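PDB 1H9M: molybdenum-binding-protein from Azotobacter vinelandii, which binds molybdate in the cytoplasm as an assembly of three subunits and probably takes part in molybdenum homeostasis. Local coordinates for residues A26-L31 / A40-E45; V58-K63 / V139-P144. All coordinates share one frame; numbering follows the deposited sequence. Where two conformers were deposited one is given.

How the contacts relate
Both contacts are buried antiparallel strand pairings in the same five-stranded sheet, and neither is a surface contact. Contact 1 pairs the two strands of a hairpin close in sequence, whereas contact 2 brings the chain's last strand, 140-143, back to strand 57-62. Strands 37-43 and 140-143 are the outermost strands of this sheet within the chain, yet Ala40 packs on Val139, just ahead of the last strand, and on Leu141 within it. The two ends of the sheet thus approach each other, consistent with the closed barrel of the OB clan. Both pairings are mostly apolar, but they serve different molybdate ions: contact 1 offers one a backbone N-H and hydroxyl at a helix start, contact 2 another a lysine ammonium beyond a strand end.

Contact 1: residues A26-L31 / A40-E45; sequences AEVDIL and AVVTLE. With MOO (molybdate ion), chain F.
Ala26 and Val42 form an antiparallel hydrogen-bonded pair, with Ala26 N 2.8 Å from Val42 O and Val42 N returning a bond to Ala26 O. Two residues on, Val28 N gives an almost straight bond to Ala40 O (2.8 Å, 174° at the hydrogen), and Ala40 N answers to Val28 O.

The side chain of Val42 touches both the ligand and the neighbouring strand. Its CB lies 3.7 Å from O4 of the molybdate, CG1 reaches to 3.5 Å from O2, and CG2, held between the backbone N and the carbonyl carbon (chi1 -72°), meets Val28 CG2 at 4.1 Å. A branched, apolar residue suits this place because one methyl can line the pocket while the other packs across to the other strand of the hairpin. Thr43 adds the polar grip: its N and OG1 both donate to O4, at 2.8 and 2.7 Å. As the N-cap, Thr43 also uses OG1 to receive Ser46 N, so one hydroxyl serves helix and ligand together. The nearby helix start would probably favour the anion.

Ser46 OG, with Ser79, Arg81, Lys135 and Ala136 of the second subunit, completes the site, placing the hairpin end at a subunit interface. Within the chain, Val28 packs on Leu19 of strand 10-21, and its face of the hairpin turns to strand 140-143.

Contact 2: residues V58-K63 / V139-P144; sequences VVAVVK and VILGVP. With MOO (molybdate ion), chain E.
Val59 with Gly142 and Val61 with Ile140 are the hydrogen-bonded pairs of an antiparallel ladder whose strand segments run at 151° to each other, with Ala60 and Leu141 as the non-hydrogen-bonded pair between them. Gly142 N reaches Val59 O at 2.7 Å, its donor tilted 29° from the carbonyl plane, whereas Ile140 N meets Val61 O in that plane.

Glycine suits position 142: Val59 CG2 sits 3.6 Å from Gly142 CA, and a side chain on that carbon would collide with the methyl. On the same face Val61 and Ile140 meet through their branch points, CB to CB. The other face carries Ala60 and Leu141. The end of Leu141 leans toward the partner strand, with CD2 3.8 Å from Val59 O. The forked Val139 touches two residues at once, CG1 against Ala60 CB (3.9 Å) and CG2 against Val62 CG2 (4.0 Å); the small alanine lets the first branch come in close.

Past the strand end, Lys63 turns to a molybdate. The chain bends at chi3 (59°), which turns CE, and again at chi4, which sets NZ; NZ donates to O1 at 3.0 Å and weakly to O3, while CG lies 3.4 Å from O3. A leucine in its place would probably leave O1 without this donor and the anion without a neighbouring positive charge. Ser7 OG and the backbone N of Arg9 and Ala64 in the same chain, with Thr115 OG1 of the second subunit, also bond this ion.

Strand 57-62 pairs on its other edge with strand 10-21, through bonds such as Ala60 with Phe12. On the far edge of strand 140-143, Gly142 and Val143 pair with a strand of the second subunit in an antiparallel ladder, carrying the sheet across the interface.

Contact 1: residues A26-L31 / A40-E45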
loop_
_atom_site.group_PDB
_atom_site.type_symbol
_atom_site.label_atom_id
_atom_site.label_comp_id
_atom_site.label_asym_id
_atom_site.label_seq_id
_atom_site.Cartn_x
_atom_site.Cartn_y
_atom_site.Cartn_z
ATOM N N ALA A 26 15.708 -5.748 -0.275
ATOM C CA ALA A 26 16.258 -6.584 -1.341
ATOM C C ALA A 26 15.254 -6.573 -2.488
ATOM O O ALA A 26 14.032 -6.543 -2.224
ATOM C CB ALA A 26 16.375 -8.050 -0.904
ATOM N N GLU A 27 15.749 -6.580 -3.738
ATOM C CA GLU A 27 14.865 -6.652 -4.873
ATOM C C GLU A 27 14.865 -8.111 -5.389
ATOM O O GLU A 27 15.980 -8.590 -5.681
ATOM C CB GLU A 27 15.321 -5.724 -6.003
ATOM C CG GLU A 27 14.401 -5.914 -7.192
ATOM C CD GLU A 27 14.758 -5.054 -8.385
ATOM O OE1 GLU A 27 14.994 -3.846 -8.263
ATOM O OE2 GLU A 27 14.787 -5.672 -9.487
ATOM N N VAL A 28 13.680 -8.647 -5.565
ATOM C CA VAL A 28 13.542 -10.040 -6.047
ATOM C C VAL A 28 12.758 -10.052 -7.348
ATOM O O VAL A 28 11.690 -9.452 -7.533
ATOM C CB VAL A 28 12.790 -10.870 -4.987
ATOM C CG1 VAL A 28 12.786 -12.344 -5.417
ATOM C CG2 VAL A 28 13.322 -10.706 -3.577
ATOM N N ASP A 29 13.427 -10.607 -8.384
ATOM C CA ASP A 29 12.770 -10.711 -9.682
ATOM C C ASP A 29 12.273 -12.150 -9.827
ATOM O O ASP A 29 12.865 -13.108 -9.347
ATOM C CB ASP A 29 13.736 -10.352 -10.823
ATOM C CG ASP A 29 14.419 -9.036 -10.432
ATOM O OD1 ASP A 29 13.660 -8.115 -10.029
ATOM O OD2 ASP A 29 15.663 -8.940 -10.441
ATOM N N ILE A 30 11.049 -12.234 -10.273
ATOM C CA ILE A 30 10.336 -13.500 -10.308
ATOM C C ILE A 30 9.785 -13.763 -11.675
ATOM O O ILE A 30 9.205 -12.942 -12.360
ATOM C CB ILE A 30 9.163 -13.533 -9.313
ATOM C CG1 ILE A 30 9.780 -13.475 -7.844
ATOM C CG2 ILE A 30 8.299 -14.759 -9.342
ATOM C CD1 ILE A 30 8.699 -12.689 -7.115
ATOM N N LEU A 31 9.934 -15.066 -12.103
ATOM C CA LEU A 31 9.313 -15.406 -13.396
ATOM C C LEU A 31 8.050 -16.159 -13.052
ATOM O O LEU A 31 8.055 -17.142 -12.290
ATOM C CB LEU A 31 10.281 -16.283 -14.207
ATOM C CG LEU A 31 9.681 -16.799 -15.528
ATOM C CD1 LEU A 31 9.591 -15.671 -16.532
ATOM C CD2 LEU A 31 10.615 -17.919 -16.046
ATOM N N ALA A 40 9.680 -7.677 -6.833
ATOM C CA ALA A 40 9.220 -7.364 -5.501
ATOM C C ALA A 40 10.324 -6.776 -4.663
ATOM O O ALA A 40 11.496 -7.049 -4.888
ATOM C CB ALA A 40 8.667 -8.554 -4.742
ATOM N N VAL A 41 9.973 -5.835 -3.778
ATOM C CA VAL A 41 10.927 -5.342 -2.792
ATOM C C VAL A 41 10.173 -5.739 -1.382
ATOM O O VAL A 41 9.609 -5.434 -1.066
ATOM C CB VAL A 41 11.027 -3.815 -2.807
ATOM C CG1 VAL A 41 12.048 -3.328 -1.766
ATOM C CG2 VAL A 41 11.684 -3.396 -4.158
ATOM N N VAL A 42 11.385 -6.510 -0.769
ATOM C CA VAL A 42 11.029 -6.994 0.604
ATOM C C VAL A 42 12.229 -6.619 1.519
ATOM O O VAL A 42 13.277 -6.245 0.989
ATOM C CB VAL A 42 10.922 -8.550 0.643
ATOM C CG1 VAL A 42 9.634 -8.869 -0.102
ATOM C CG2 VAL A 42 12.108 -9.340 0.088
ATOM N N THR A 43 12.083 -6.700 2.839
ATOM C CA THR A 43 13.279 -6.396 3.672
ATOM C C THR A 43 14.359 -7.449 3.431
ATOM O O THR A 43 14.076 -8.592 3.109
ATOM C CB THR A 43 12.966 -6.380 5.137
ATOM O OG1 THR A 43 12.393 -7.664 5.614
ATOM C CG2 THR A 43 11.914 -5.293 5.431
ATOM N N LEU A 44 15.607 -6.992 3.568
ATOM C CA LEU A 44 16.720 -7.949 3.431
ATOM C C LEU A 44 16.660 -9.069 4.451
ATOM O O LEU A 44 16.951 -10.233 4.162
ATOM C CB LEU A 44 18.033 -7.169 3.619
ATOM C CG LEU A 44 19.323 -7.992 3.463
ATOM C CD1 LEU A 44 19.378 -8.739 2.163
ATOM C CD2 LEU A 44 20.529 -7.031 3.586
ATOM N N GLU A 45 16.217 -8.764 5.649
ATOM C CA GLU A 45 16.007 -9.788 6.685
ATOM C C GLU A 45 15.021 -10.849 6.223
ATOM O O GLU A 45 15.284 -12.069 6.299
ATOM C CB GLU A 45 15.610 -9.063 7.971
ATOM C CG GLU A 45 15.129 -9.991 9.077
ATOM C CD GLU A 45 16.213 -10.913 9.601
ATOM O OE1 GLU A 45 17.373 -10.749 9.186
ATOM O OE2 GLU A 45 15.910 -11.806 10.425
HETATM MO MO MOO F . 8.414 -7.395 3.949
HETATM O O1 MOO F . 7.503 -7.060 5.396
HETATM O O2 MOO F . 7.543 -8.303 2.684
HETATM O O3 MOO F . 8.732 -5.821 3.129
HETATM O O4 MOO F . 10.064 -8.025 4.243
#

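Contact 2: residues V58-K63 / V139-P144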
loop_
_atom_site.group_PDB
_atom_site.type_symbol
_atom_site.label_atom_id
_atom_site.label_comp_id
_atom_site.label_asym_id
_atom_site.label_seq_id
_atom_site.Cartn_x
_atom_site.Cartn_y
_atom_site.Cartn_z
ATOM N N VAL A 58 8.492 -19.766 -5.331
ATOM C CA VAL A 58 7.830 -18.849 -4.394
ATOM C C VAL A 58 6.420 -18.533 -4.869
ATOM O O VAL A 58 5.953 -18.919 -5.952
ATOM C CB VAL A 58 8.538 -17.470 -4.368
ATOM C CG1 VAL A 58 9.977 -17.678 -3.803
ATOM C CG2 VAL A 58 8.620 -16.893 -5.766
ATOM N N VAL A 59 5.609 -17.916 -4.002
ATOM C CA VAL A 59 4.342 -17.301 -4.344
ATOM C C VAL A 59 4.460 -15.755 -4.117
ATOM O O VAL A 59 5.279 -15.346 -3.300
ATOM C CB VAL A 59 3.155 -17.811 -3.492
ATOM C CG1 VAL A 59 2.875 -19.205 -4.118
ATOM C CG2 VAL A 59 3.386 -17.651 -2.006
ATOM N N ALA A 60 3.780 -15.029 -4.994
ATOM C CA ALA A 60 3.748 -13.549 -4.855
ATOM C C ALA A 60 2.300 -13.262 -4.425
ATOM O O ALA A 60 1.370 -13.744 -5.069
ATOM C CB ALA A 60 3.972 -12.980 -6.237
ATOM N N VAL A 61 2.075 -12.469 -3.406
ATOM C CA VAL A 61 0.774 -12.202 -2.819
ATOM C C VAL A 61 0.472 -10.692 -2.933
ATOM O O VAL A 61 1.302 -9.930 -2.437
ATOM C CB VAL A 61 0.832 -12.586 -1.323
ATOM C CG1 VAL A 61 -0.493 -12.324 -0.643
ATOM C CG2 VAL A 61 1.208 -14.096 -1.306
ATOM N N VAL A 62 -0.656 -10.361 -3.544
ATOM C CA VAL A 62 -0.928 -8.907 -3.736
ATOM C C VAL A 62 -2.371 -8.662 -3.374
ATOM O O VAL A 62 -3.247 -9.259 -3.949
ATOM C CB VAL A 62 -0.660 -8.462 -5.194
ATOM C CG1 VAL A 62 -0.979 -6.984 -5.346
ATOM C CG2 VAL A 62 0.821 -8.675 -5.601
ATOM N N LYS A 63 -2.740 -7.798 -2.427
ATOM C CA LYS A 63 -4.113 -7.509 -2.164
ATOM C C LYS A 63 -4.767 -6.671 -3.295
ATOM O O LYS A 63 -4.039 -5.862 -3.855
ATOM C CB LYS A 63 -4.253 -6.682 -0.871
ATOM C CG LYS A 63 -4.400 -7.467 0.414
ATOM C CD LYS A 63 -4.316 -6.491 1.607
ATOM C CE LYS A 63 -5.408 -5.522 1.401
ATOM N NZ LYS A 63 -6.682 -5.863 2.113
ATOM N N VAL A 139 4.384 -6.042 -3.105
ATOM C CA VAL A 139 4.293 -7.482 -3.312
ATOM C C VAL A 139 4.846 -8.272 -2.145
ATOM O O VAL A 139 6.058 -8.077 -1.822
ATOM C CB VAL A 139 5.047 -7.871 -4.587
ATOM C CG1 VAL A 139 4.935 -9.404 -4.868
ATOM C CG2 VAL A 139 4.510 -7.127 -5.824
ATOM N N ILE A 140 4.041 -9.132 -1.559
ATOM C CA ILE A 140 4.561 -9.983 -0.468
ATOM C C ILE A 140 4.997 -11.290 -1.120
ATOM O O ILE A 140 4.421 -11.781 -2.080
ATOM C CB ILE A 140 3.423 -10.194 0.529
ATOM C CG1 ILE A 140 3.221 -8.910 1.344
ATOM C CG2 ILE A 140 3.784 -11.387 1.446
ATOM C CD1 ILE A 140 1.850 -8.955 2.100
ATOM N N LEU A 141 6.147 -11.856 -0.602
ATOM C CA LEU A 141 6.511 -13.146 -1.207
ATOM C C LEU A 141 6.326 -14.220 -0.144
ATOM O O LEU A 141 6.353 -14.024 1.062
ATOM C CB LEU A 141 8.034 -13.139 -1.478
ATOM C CG LEU A 141 8.365 -12.131 -2.594
ATOM C CD1 LEU A 141 9.929 -12.187 -2.837
ATOM C CD2 LEU A 141 7.588 -12.329 -3.860
ATOM N N GLY A 142 6.078 -15.443 -0.700
ATOM C CA GLY A 142 5.929 -16.580 0.230
ATOM C C GLY A 142 6.712 -17.813 -0.279
ATOM O O GLY A 142 6.976 -17.893 -1.460
ATOM N N VAL A 143 7.223 -18.567 0.675
ATOM C CA VAL A 143 7.952 -19.800 0.320
ATOM C C VAL A 143 7.239 -20.960 1.036
ATOM O O VAL A 143 6.842 -21.004 2.142
ATOM C CB VAL A 143 9.450 -19.866 0.582
ATOM C CG1 VAL A 143 10.192 -18.875 -0.314
ATOM C CG2 VAL A 143 9.817 -19.707 2.044
ATOM N N PRO A 144 7.220 -22.035 0.113
ATOM C CA PRO A 144 6.548 -23.263 0.580
ATOM C C PRO A 144 7.298 -24.092 1.593
ATOM O O PRO A 144 8.288 -23.671 2.195
ATOM C CB PRO A 144 6.361 -24.160 -0.645
ATOM C CG PRO A 144 6.691 -23.306 -1.814
ATOM C CD PRO A 144 7.709 -22.334 -1.334
HETATM MO MO MOO E . -8.226 -8.608 -0.157
HETATM O O1 MOO E . -8.624 -6.878 0.046
HETATM O O2 MOO E . -7.358 -8.887 -1.713
HETATM O O3 MOO E . -7.258 -9.020 1.279
HETATM O O4 MOO E . -9.833 -9.435 -0.129
#